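Local coordinates for tudor domain-containing protein 1 (Mus musculus, PDB 4B9W) that serves as a germline scaffold of the piRNA pathway, binding arginine-methylated Piwi proteins through its Tudor domains and helping to repress transposable elements during spermatogenesis, at residues Thr9-Thr14 against Pro125-Gln130; Glu17-Val22 against Phe36-Ala41; Met129-Val134 against Val172-Thr177; Lys159-Val164 against Thr177-Pro182. All coordinates share one frame; numbering follows the deposited sequence.

Interaction 1: Thr9-Thr14 against Pro125-Gln130; sequences TWVEFT and PFQGMQ
The indole of W10 presents one face to F126, whose CB stands above the rim of the six-membered ring, 3.3 Å from W10 CE3. The phenyl ring of F126 then turns its edge to that face in a T-shaped pair, with centroids 5.4 Å apart and planes at 89°. M129 SD approaches the same indole obliquely, 3.9 Å from W10 CE3, as a Met-aromatic contact. The ring of F13 is met at its edge, in plane, by M129 CE, 3.8 Å from F13 CE2. Methionine suits this place because its flexible chain, bent at chi2 (-56°) and again at chi3, carries SD beside V11 CB at 3.7 Å and CE onward to F13. Residues 125-130 return the chain from the five-stranded Tudor barrel to strand 129-133 in the OB-fold, SN-like half of TD3, the protein's third extended Tudor domain, and the irregular segment 9-14 packs against that return. Backbones join in a single bridge: F126 N donates to T9 O at 2.8 Å, and V11 N makes a weak bond to F126 O. An alanine at W10 would probably leave the F126 ring edge without its aromatic face and open a gap beside M129 SD. V11 CG2 packs on F126 O, 3.3 Å away, and on the Q127 amide, whose NE2 donates to P125 O. W8 stacks on the F126 ring and meets the W10 ring.

Interaction 2: Glu17-Val22 against Phe36-Ala41; sequences ETVDVV and FLKDDA
V21 and F36 form an antiparallel, non-hydrogen-bonded pair in the hairpin of strands 18-26 and 31-36, the first two strands of the OB-fold barrel in the SN-like half of TD3. Their side chains lie side by side on the same face: V21 CG1 sits over the F36 ring, 3.6 Å from its centroid, in a CH-pi contact. V19 CG1 comes to the ring edge in plane, 3.3 Å from F36 CD2; its placement between the backbone N and the carbonyl carbon (chi1 53°) turns it there. Branched valines fit because each offers the ring a methyl, one over a face and one at the edge. Past F36 the chain leaves the strand through an inverse gamma turn centred on L37, then a type I' turn from K38 to A41 into helix 41-57. L37 packs beside the strand, its CD2 4.0 Å from V22 CG2. At the other end the extended chains of E17 and K38 cross at about a right angle, and E17 OE2 receives K38 NZ on its syn lone pair at 3.1 Å. K38 NZ also bonds to E12 O, and E17 OE1 to T14 N. An alanine at E17 would probably leave the K38 ammonium without its carboxylate mate and T14 N without its acceptor. L37 N donates to D20 O at 2.8 Å, while one water accepts from D20 N and donates to L37 O.

Interaction 3: Met129-Val134 against Val172-Thr177; sequences MQCWLV and VGVELT
W132 lies flat over the backbone of V172 and G173, and here the packing is tight. G173 CA stands over the five-membered ring in a CH-pi contact, 3.4 Å from its centroid, and V172 O sits above the indole. CG of W132 occupies the position between the backbone N and the carbonyl carbon (chi1 47°), which starts the indole back across the neighbouring strand. Glycine fits beneath it, since a CB at this position would collide with W132 NE1 and also with V134 CG1, which packs on G173 C at 3.5 Å. Further on the contact slackens: V134 CG2 and E175 CB are 4.5 Å apart, and the partly exposed E175 side chain leads away, with a long, weak ion pair to R163. On the opposite, buried face C131 SG meets V172 CG2 at 3.7 Å. A separate buried apolar contact brings L133 CD2 to L176 CG at 3.8 Å, and F151 of helix 145-155 touches both leucines. The axes of 129-133 and 172-177 lie at 53°, a strongly twisted parallel pair; their strands are the third and fifth of the OB fold, which close its barrel. V172 N donates to Q130 O, W132 N to V172 O, V174 N to W132 O at 2.8 Å and V134 N to V174 O. G173 instead gives its backbone bonds to strand 160-168, which makes 171-178 an interior strand. W132 NE1 donates to E166 OE2, so the indole is probably fixed both by its face on G173 and by this bond at its rim.

Interaction 4: Lys159-Val164 against Thr177-Pro182; sequences KLQARV and TDLSTP
The side chain of Q161 reaches across L179 and meets the same methyl nearly all the way along. CB begins the contact, 3.6 Å from L179 CD1, and also lies near T177 O. CG, anti to the backbone N (chi1 174°), continues past the methyl at a slightly longer distance. CD comes to 3.7 Å from L179 CD1, and beyond it the amide spreads, OE1 at 3.8 Å and NE2 at 3.7 Å from that same L179 CD1. Glutamine suits such a partly exposed place: its methylene stem gives an apolar surface to the leucine while its amide end can stay near solvent. This lies at the open end of the beta hairpin of strands 160-168 and 171-178, the fourth and fifth strands of the OB-fold barrel in the SN-like half of the domain. Q161 and T177 are an antiparallel hydrogen-bonded pair, Q161 N giving to T177 O at 2.8 Å and T177 N returning to Q161 O at 2.9 Å. Beside them L160, buried, lays CB against T177 O and brings CD2 toward D178 CB. Strand 171-178 then ends in an Asx turn. D178 CG is anti to the backbone N, and OD1 receives S180 N at 3.0 Å and, on the syn lone pair, S180 OG. Aspartate is apt here because a short carboxylate can take two donors from a residue two places on. One water bridges the two chain segments here, donating to K159 O and accepting from L179 N.

How the interactions relate
Interactions 2, 3 and 4 belong to one OB-fold barrel, whereas interaction 1 ties its N-terminal approach to the chain coming back from the Tudor barrel. Interaction 3 is a largely buried contact, a regular parallel ladder with apolar residues on one face; interaction 4 shares T177 and strand 171-178 with it but runs out to the surface, where water and an Asx turn take over. Interactions 1 and 3 share M129, and F36 of interaction 2 packs on M129, C131 and F13, so these aromatic and sulfur side chains adjoin one another. Interaction 2 also pairs V19 and V21 with strand 160-168 of interaction 4, while its lysine also bonds E12 O of interaction 1.

Interaction 1: Thr9-Thr14 against Pro125-Gln130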
# COMPACT_ATOMS: atom_id res chain seq x y z
N THR A 9 14.88 -13.48 -7.08
CA THR A 9 15.51 -12.17 -7.24
C THR A 9 14.67 -11.24 -8.10
O THR A 9 13.68 -11.65 -8.70
CB THR A 9 16.92 -12.32 -7.88
OG1 THR A 9 16.79 -12.85 -9.20
CG2 THR A 9 17.82 -13.28 -7.02
N TRP A 10 15.06 -9.97 -8.12
CA TRP A 10 14.55 -9.01 -9.08
C TRP A 10 15.51 -8.83 -10.19
O TRP A 10 16.64 -9.29 -10.10
CB TRP A 10 14.32 -7.67 -8.41
CG TRP A 10 13.24 -7.77 -7.38
CD1 TRP A 10 13.40 -7.96 -6.01
CD2 TRP A 10 11.78 -7.72 -7.59
NE1 TRP A 10 12.18 -8.02 -5.39
CE2 TRP A 10 11.17 -7.88 -6.28
CE3 TRP A 10 10.97 -7.55 -8.69
CZ2 TRP A 10 9.80 -7.86 -6.10
CZ3 TRP A 10 9.60 -7.56 -8.50
CH2 TRP A 10 9.03 -7.70 -7.24
N VAL A 11 15.08 -8.15 -11.25
CA VAL A 11 15.98 -7.75 -12.31
C VAL A 11 16.97 -6.79 -11.66
O VAL A 11 16.61 -6.00 -10.79
CB VAL A 11 15.26 -7.06 -13.49
CG1 VAL A 11 16.26 -6.63 -14.56
CG2 VAL A 11 14.22 -7.99 -14.08
N GLU A 12 18.23 -6.89 -12.08
CA GLU A 12 19.31 -6.11 -11.49
C GLU A 12 19.89 -5.14 -12.50
O GLU A 12 19.95 -5.45 -13.70
CB GLU A 12 20.39 -7.05 -10.94
CG GLU A 12 19.93 -7.91 -9.77
CD GLU A 12 19.61 -7.09 -8.54
OE1 GLU A 12 19.83 -5.86 -8.60
OE2 GLU A 12 19.14 -7.64 -7.51
N PHE A 13 20.31 -3.97 -11.99
CA PHE A 13 20.84 -2.87 -12.81
C PHE A 13 22.16 -2.29 -12.31
O PHE A 13 22.51 -2.41 -11.14
CB PHE A 13 19.83 -1.70 -12.83
CG PHE A 13 18.46 -2.09 -13.29
CD1 PHE A 13 18.16 -2.14 -14.65
CD2 PHE A 13 17.50 -2.46 -12.37
CE1 PHE A 13 16.91 -2.54 -15.07
CE2 PHE A 13 16.24 -2.85 -12.80
CZ PHE A 13 15.94 -2.89 -14.14
N THR A 14 22.85 -1.60 -13.22
CA THR A 14 23.94 -0.72 -12.82
C THR A 14 23.52 0.76 -12.94
O THR A 14 22.68 1.14 -13.78
CB THR A 14 25.20 -0.99 -13.65
OG1 THR A 14 24.93 -0.70 -15.01
CG2 THR A 14 25.67 -2.46 -13.49
N PRO A 125 14.37 -13.87 -12.92
CA PRO A 125 14.13 -12.77 -11.97
C PRO A 125 12.73 -12.21 -12.14
O PRO A 125 12.19 -12.23 -13.24
CB PRO A 125 15.19 -11.72 -12.36
CG PRO A 125 16.24 -12.49 -13.09
CD PRO A 125 15.57 -13.66 -13.75
N PHE A 126 12.16 -11.71 -11.05
CA PHE A 126 10.88 -11.01 -11.12
C PHE A 126 10.99 -9.77 -12.01
O PHE A 126 11.94 -8.98 -11.89
CB PHE A 126 10.33 -10.67 -9.72
CG PHE A 126 9.99 -11.88 -8.87
CD1 PHE A 126 10.01 -13.19 -9.37
CD2 PHE A 126 9.61 -11.70 -7.53
CE1 PHE A 126 9.68 -14.26 -8.56
CE2 PHE A 126 9.28 -12.79 -6.72
CZ PHE A 126 9.33 -14.07 -7.23
N GLN A 127 10.01 -9.61 -12.90
CA GLN A 127 10.14 -8.69 -14.06
C GLN A 127 9.36 -7.39 -13.93
O GLN A 127 9.59 -6.49 -14.71
CB GLN A 127 9.67 -9.39 -15.33
CG GLN A 127 10.54 -10.53 -15.80
CD GLN A 127 11.93 -10.11 -16.21
OE1 GLN A 127 12.12 -9.09 -16.86
NE2 GLN A 127 12.94 -10.91 -15.82
N GLY A 128 8.43 -7.30 -12.98
CA GLY A 128 7.70 -6.07 -12.74
C GLY A 128 8.50 -5.16 -11.83
O GLY A 128 8.41 -5.25 -10.59
N MET A 129 9.30 -4.30 -12.44
CA MET A 129 10.23 -3.47 -11.69
C MET A 129 9.57 -2.16 -11.34
O MET A 129 9.18 -1.42 -12.25
CB MET A 129 11.47 -3.21 -12.56
CG MET A 129 12.25 -4.48 -12.89
SD MET A 129 12.74 -5.35 -11.38
CE MET A 129 13.45 -3.99 -10.43
N GLN A 130 9.46 -1.86 -10.04
CA GLN A 130 8.85 -0.58 -9.65
C GLN A 130 9.77 0.56 -10.04
O GLN A 130 10.97 0.48 -9.77
CB GLN A 130 8.57 -0.50 -8.14
CG GLN A 130 7.82 0.76 -7.75
CD GLN A 130 7.51 0.84 -6.27
OE1 GLN A 130 8.03 0.06 -5.46
NE2 GLN A 130 6.67 1.79 -5.89

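Interaction 2: Glu17-Val22 against Phe36-Ala41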
# COMPACT_ATOMS: atom_id res chain seq x y z
N GLU A 17 22.81 2.75 -16.21
CA GLU A 17 22.44 1.81 -17.27
C GLU A 17 21.31 2.38 -18.13
O GLU A 17 20.34 2.93 -17.62
CB GLU A 17 22.01 0.48 -16.67
CG GLU A 17 21.73 -0.60 -17.70
CD GLU A 17 21.37 -1.94 -17.07
OE1 GLU A 17 21.73 -2.18 -15.88
OE2 GLU A 17 20.75 -2.76 -17.77
N THR A 18 21.45 2.28 -19.45
CA THR A 18 20.35 2.66 -20.34
C THR A 18 19.76 1.43 -21.01
O THR A 18 20.48 0.58 -21.53
CB THR A 18 20.78 3.69 -21.39
OG1 THR A 18 21.82 3.12 -22.20
CG2 THR A 18 21.29 4.91 -20.73
N VAL A 19 18.45 1.33 -20.95
CA VAL A 19 17.76 0.12 -21.32
C VAL A 19 16.32 0.45 -21.77
O VAL A 19 15.69 1.35 -21.24
CB VAL A 19 17.78 -0.88 -20.14
CG1 VAL A 19 17.26 -0.20 -18.89
CG2 VAL A 19 17.01 -2.16 -20.49
N ASP A 20 15.84 -0.25 -22.77
CA ASP A 20 14.49 -0.02 -23.27
C ASP A 20 13.48 -0.66 -22.33
O ASP A 20 13.72 -1.73 -21.76
CB ASP A 20 14.32 -0.53 -24.69
CG ASP A 20 15.04 0.34 -25.72
OD1 ASP A 20 15.19 1.57 -25.51
OD2 ASP A 20 15.45 -0.22 -26.75
N VAL A 21 12.38 0.06 -22.14
CA VAL A 21 11.29 -0.38 -21.30
C VAL A 21 9.95 -0.26 -22.03
O VAL A 21 9.80 0.51 -22.98
CB VAL A 21 11.21 0.46 -20.00
CG1 VAL A 21 12.51 0.34 -19.21
CG2 VAL A 21 10.85 1.91 -20.30
N VAL A 22 9.01 -1.07 -21.58
CA VAL A 22 7.60 -0.90 -21.84
C VAL A 22 6.99 -0.85 -20.44
O VAL A 22 7.37 -1.64 -19.57
CB VAL A 22 6.96 -2.06 -22.66
CG1 VAL A 22 7.28 -1.92 -24.15
CG2 VAL A 22 7.42 -3.42 -22.14
N PHE A 36 11.81 -4.33 -18.38
CA PHE A 36 13.08 -3.93 -18.96
C PHE A 36 13.51 -4.94 -20.04
O PHE A 36 13.61 -6.15 -19.78
CB PHE A 36 14.12 -3.74 -17.85
CG PHE A 36 13.87 -2.51 -17.01
CD1 PHE A 36 12.82 -2.46 -16.12
CD2 PHE A 36 14.67 -1.39 -17.14
CE1 PHE A 36 12.60 -1.34 -15.34
CE2 PHE A 36 14.45 -0.25 -16.38
CZ PHE A 36 13.41 -0.22 -15.48
N LEU A 37 13.67 -4.45 -21.26
CA LEU A 37 13.85 -5.32 -22.42
C LEU A 37 15.33 -5.62 -22.60
O LEU A 37 16.00 -5.05 -23.48
CB LEU A 37 13.24 -4.72 -23.69
CG LEU A 37 11.80 -4.19 -23.62
CD1 LEU A 37 11.42 -3.55 -24.96
CD2 LEU A 37 10.80 -5.26 -23.23
N LYS A 38 15.84 -6.47 -21.72
CA LYS A 38 17.21 -6.96 -21.81
C LYS A 38 17.22 -8.45 -21.49
O LYS A 38 16.22 -9.00 -21.02
CB LYS A 38 18.15 -6.18 -20.89
CG LYS A 38 17.80 -6.15 -19.41
CD LYS A 38 18.95 -5.53 -18.61
CE LYS A 38 18.78 -5.75 -17.11
NZ LYS A 38 20.00 -5.41 -16.33
N ASP A 39 18.34 -9.10 -21.80
CA ASP A 39 18.53 -10.51 -21.47
C ASP A 39 17.39 -11.42 -21.93
O ASP A 39 17.10 -12.41 -21.26
CB ASP A 39 18.74 -10.66 -19.95
CG ASP A 39 19.91 -9.84 -19.44
OD1 ASP A 39 20.94 -9.78 -20.16
OD2 ASP A 39 19.81 -9.25 -18.34
N ASP A 40 16.73 -11.10 -23.05
CA ASP A 40 15.62 -11.91 -23.57
C ASP A 40 14.43 -12.03 -22.58
O ASP A 40 13.71 -13.04 -22.57
CB ASP A 40 16.12 -13.32 -23.97
CG ASP A 40 17.17 -13.29 -25.07
OD1 ASP A 40 17.03 -12.48 -26.01
OD2 ASP A 40 18.13 -14.10 -25.00
N ALA A 41 14.23 -10.99 -21.78
CA ALA A 41 13.20 -10.96 -20.73
C ALA A 41 11.81 -11.34 -21.21
O ALA A 41 11.22 -12.28 -20.68
CB ALA A 41 13.16 -9.59 -20.05
O HOH W 1 17.05 -2.62 -23.57

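Interaction 3: Met129-Val134 against Val172-Thr177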
# COMPACT_ATOMS: atom_id res chain seq x y z
N MET A 129 9.30 -4.30 -12.44
CA MET A 129 10.23 -3.47 -11.69
C MET A 129 9.57 -2.16 -11.34
O MET A 129 9.18 -1.42 -12.25
CB MET A 129 11.47 -3.21 -12.56
CG MET A 129 12.25 -4.48 -12.89
SD MET A 129 12.74 -5.35 -11.38
CE MET A 129 13.45 -3.99 -10.43
N GLN A 130 9.46 -1.86 -10.04
CA GLN A 130 8.85 -0.58 -9.65
C GLN A 130 9.77 0.56 -10.04
O GLN A 130 10.97 0.48 -9.77
CB GLN A 130 8.57 -0.50 -8.14
CG GLN A 130 7.82 0.76 -7.75
CD GLN A 130 7.51 0.84 -6.27
OE1 GLN A 130 8.03 0.06 -5.46
NE2 GLN A 130 6.67 1.79 -5.89
N CYS A 131 9.22 1.61 -10.66
CA CYS A 131 9.97 2.77 -11.08
C CYS A 131 9.32 4.05 -10.58
O CYS A 131 8.22 4.02 -10.09
CB CYS A 131 10.06 2.86 -12.60
SG CYS A 131 10.74 1.41 -13.39
N TRP A 132 10.06 5.15 -10.67
CA TRP A 132 9.50 6.51 -10.51
C TRP A 132 10.29 7.40 -11.38
O TRP A 132 11.42 7.11 -11.65
CB TRP A 132 9.55 6.99 -9.07
CG TRP A 132 10.86 6.78 -8.37
CD1 TRP A 132 11.95 7.65 -8.29
CD2 TRP A 132 11.25 5.61 -7.58
NE1 TRP A 132 12.96 7.09 -7.53
CE2 TRP A 132 12.59 5.86 -7.09
CE3 TRP A 132 10.62 4.40 -7.25
CZ2 TRP A 132 13.27 4.95 -6.31
CZ3 TRP A 132 11.31 3.48 -6.45
CH2 TRP A 132 12.61 3.75 -6.00
N LEU A 133 9.71 8.49 -11.87
CA LEU A 133 10.47 9.45 -12.66
C LEU A 133 11.32 10.28 -11.71
O LEU A 133 10.86 10.65 -10.65
CB LEU A 133 9.55 10.38 -13.46
CG LEU A 133 8.73 9.76 -14.61
CD1 LEU A 133 7.92 10.85 -15.29
CD2 LEU A 133 9.61 9.05 -15.60
N VAL A 134 12.56 10.57 -12.08
CA VAL A 134 13.38 11.40 -11.21
C VAL A 134 13.14 12.88 -11.49
O VAL A 134 12.61 13.26 -12.54
CB VAL A 134 14.88 11.07 -11.32
CG1 VAL A 134 15.12 9.64 -10.83
CG2 VAL A 134 15.38 11.30 -12.74
N VAL A 172 13.52 1.49 -8.73
CA VAL A 172 14.45 2.37 -9.43
C VAL A 172 13.84 3.72 -9.90
O VAL A 172 12.73 3.77 -10.43
CB VAL A 172 15.10 1.64 -10.65
CG1 VAL A 172 15.71 0.31 -10.24
CG2 VAL A 172 14.12 1.43 -11.78
N GLY A 173 14.59 4.80 -9.68
CA GLY A 173 14.27 6.12 -10.22
C GLY A 173 14.86 6.24 -11.62
O GLY A 173 16.06 6.00 -11.81
N VAL A 174 14.04 6.58 -12.60
CA VAL A 174 14.47 6.59 -14.00
C VAL A 174 14.17 7.91 -14.68
O VAL A 174 13.27 8.66 -14.27
CB VAL A 174 13.77 5.49 -14.84
CG1 VAL A 174 14.15 4.10 -14.34
CG2 VAL A 174 12.25 5.69 -14.81
N GLU A 175 14.97 8.20 -15.70
CA GLU A 175 14.66 9.21 -16.69
C GLU A 175 14.19 8.44 -17.93
O GLU A 175 14.85 7.48 -18.36
CB GLU A 175 15.94 10.01 -16.98
CG GLU A 175 15.79 11.18 -17.93
CD GLU A 175 17.12 11.54 -18.60
OE1 GLU A 175 17.73 10.69 -19.33
OE2 GLU A 175 17.56 12.69 -18.41
N LEU A 176 13.02 8.83 -18.45
CA LEU A 176 12.36 8.16 -19.58
C LEU A 176 12.38 9.06 -20.81
O LEU A 176 11.99 10.24 -20.73
CB LEU A 176 10.90 7.84 -19.25
CG LEU A 176 10.53 6.66 -18.35
CD1 LEU A 176 9.02 6.42 -18.42
CD2 LEU A 176 11.28 5.39 -18.73
N THR A 177 12.83 8.52 -21.92
CA THR A 177 12.84 9.27 -23.15
C THR A 177 12.19 8.46 -24.25
O THR A 177 12.47 7.28 -24.44
CB THR A 177 14.29 9.68 -23.56
OG1 THR A 177 14.97 10.22 -22.43
CG2 THR A 177 14.27 10.69 -24.67

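Interaction 4: Lys159-Val164 against Thr177-Pro182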
# COMPACT_ATOMS: atom_id res chain seq x y z
N LYS A 159 7.54 1.91 -26.70
CA LYS A 159 8.76 1.48 -26.05
C LYS A 159 9.60 2.74 -25.86
O LYS A 159 9.76 3.53 -26.80
CB LYS A 159 9.48 0.43 -26.89
CG LYS A 159 10.88 0.08 -26.40
CD LYS A 159 11.46 -1.14 -27.12
CE LYS A 159 11.75 -0.93 -28.61
NZ LYS A 159 12.02 -2.26 -29.28
N LEU A 160 10.10 2.94 -24.64
CA LEU A 160 10.91 4.12 -24.29
C LEU A 160 12.30 3.71 -23.84
O LEU A 160 12.50 2.58 -23.40
CB LEU A 160 10.23 4.95 -23.18
CG LEU A 160 8.77 5.38 -23.41
CD1 LEU A 160 7.78 4.51 -22.64
CD2 LEU A 160 8.54 6.83 -23.02
N GLN A 161 13.27 4.62 -23.96
CA GLN A 161 14.58 4.47 -23.33
C GLN A 161 14.53 4.87 -21.84
O GLN A 161 14.14 5.98 -21.49
CB GLN A 161 15.63 5.34 -24.05
CG GLN A 161 16.99 5.38 -23.38
CD GLN A 161 17.99 6.20 -24.17
OE1 GLN A 161 18.04 7.42 -24.04
NE2 GLN A 161 18.79 5.53 -24.99
N ALA A 162 14.97 3.97 -20.98
CA ALA A 162 15.07 4.28 -19.55
C ALA A 162 16.53 4.35 -19.18
O ALA A 162 17.31 3.47 -19.55
CB ALA A 162 14.35 3.24 -18.70
N ARG A 163 16.89 5.40 -18.47
CA ARG A 163 18.19 5.50 -17.86
C ARG A 163 18.00 5.36 -16.35
O ARG A 163 17.25 6.10 -15.72
CB ARG A 163 18.86 6.81 -18.21
CG ARG A 163 20.31 6.83 -17.81
CD ARG A 163 21.06 7.97 -18.46
NE ARG A 163 20.72 9.24 -17.85
CZ ARG A 163 21.16 9.66 -16.66
NH1 ARG A 163 21.95 8.89 -15.91
NH2 ARG A 163 20.79 10.85 -16.20
N VAL A 164 18.66 4.37 -15.78
CA VAL A 164 18.51 4.02 -14.38
C VAL A 164 19.39 5.01 -13.58
O VAL A 164 20.57 4.83 -13.50
CB VAL A 164 18.91 2.52 -14.17
CG1 VAL A 164 18.76 2.08 -12.72
CG2 VAL A 164 18.08 1.60 -15.07
N THR A 177 12.83 8.52 -21.92
CA THR A 177 12.84 9.27 -23.15
C THR A 177 12.19 8.46 -24.25
O THR A 177 12.47 7.28 -24.44
CB THR A 177 14.29 9.68 -23.56
OG1 THR A 177 14.97 10.22 -22.43
CG2 THR A 177 14.27 10.69 -24.67
N ASP A 178 11.32 9.14 -24.97
CA ASP A 178 10.67 8.63 -26.16
C ASP A 178 11.56 8.90 -27.40
O ASP A 178 11.80 10.03 -27.77
CB ASP A 178 9.31 9.31 -26.27
CG ASP A 178 8.53 8.94 -27.51
OD1 ASP A 178 9.00 8.12 -28.33
OD2 ASP A 178 7.43 9.50 -27.67
N LEU A 179 12.04 7.83 -28.03
CA LEU A 179 12.91 7.92 -29.20
C LEU A 179 12.24 7.38 -30.46
O LEU A 179 12.90 6.95 -31.39
CB LEU A 179 14.22 7.17 -28.93
CG LEU A 179 15.04 7.73 -27.76
CD1 LEU A 179 16.16 6.80 -27.33
CD2 LEU A 179 15.59 9.09 -28.15
N SER A 180 10.91 7.42 -30.49
CA SER A 180 10.14 6.84 -31.58
C SER A 180 10.18 7.75 -32.81
O SER A 180 9.84 7.33 -33.90
CB SER A 180 8.68 6.59 -31.14
OG SER A 180 8.04 7.79 -30.73
N THR A 181 10.59 9.01 -32.62
CA THR A 181 10.94 9.88 -33.74
C THR A 181 12.38 10.43 -33.57
O THR A 181 13.03 10.21 -32.54
CB THR A 181 9.93 11.04 -33.88
OG1 THR A 181 10.29 12.10 -33.01
CG2 THR A 181 8.49 10.57 -33.57
N PRO A 182 12.88 11.17 -34.58
CA PRO A 182 14.18 11.83 -34.43
C PRO A 182 14.22 12.92 -33.35
O PRO A 182 15.30 13.35 -32.98
CB PRO A 182 14.42 12.45 -35.82
CG PRO A 182 13.54 11.67 -36.74
CD PRO A 182 12.32 11.41 -35.92
O HOH W 2 11.90 5.20 -27.46
O HOH W 3 16.11 8.17 -20.94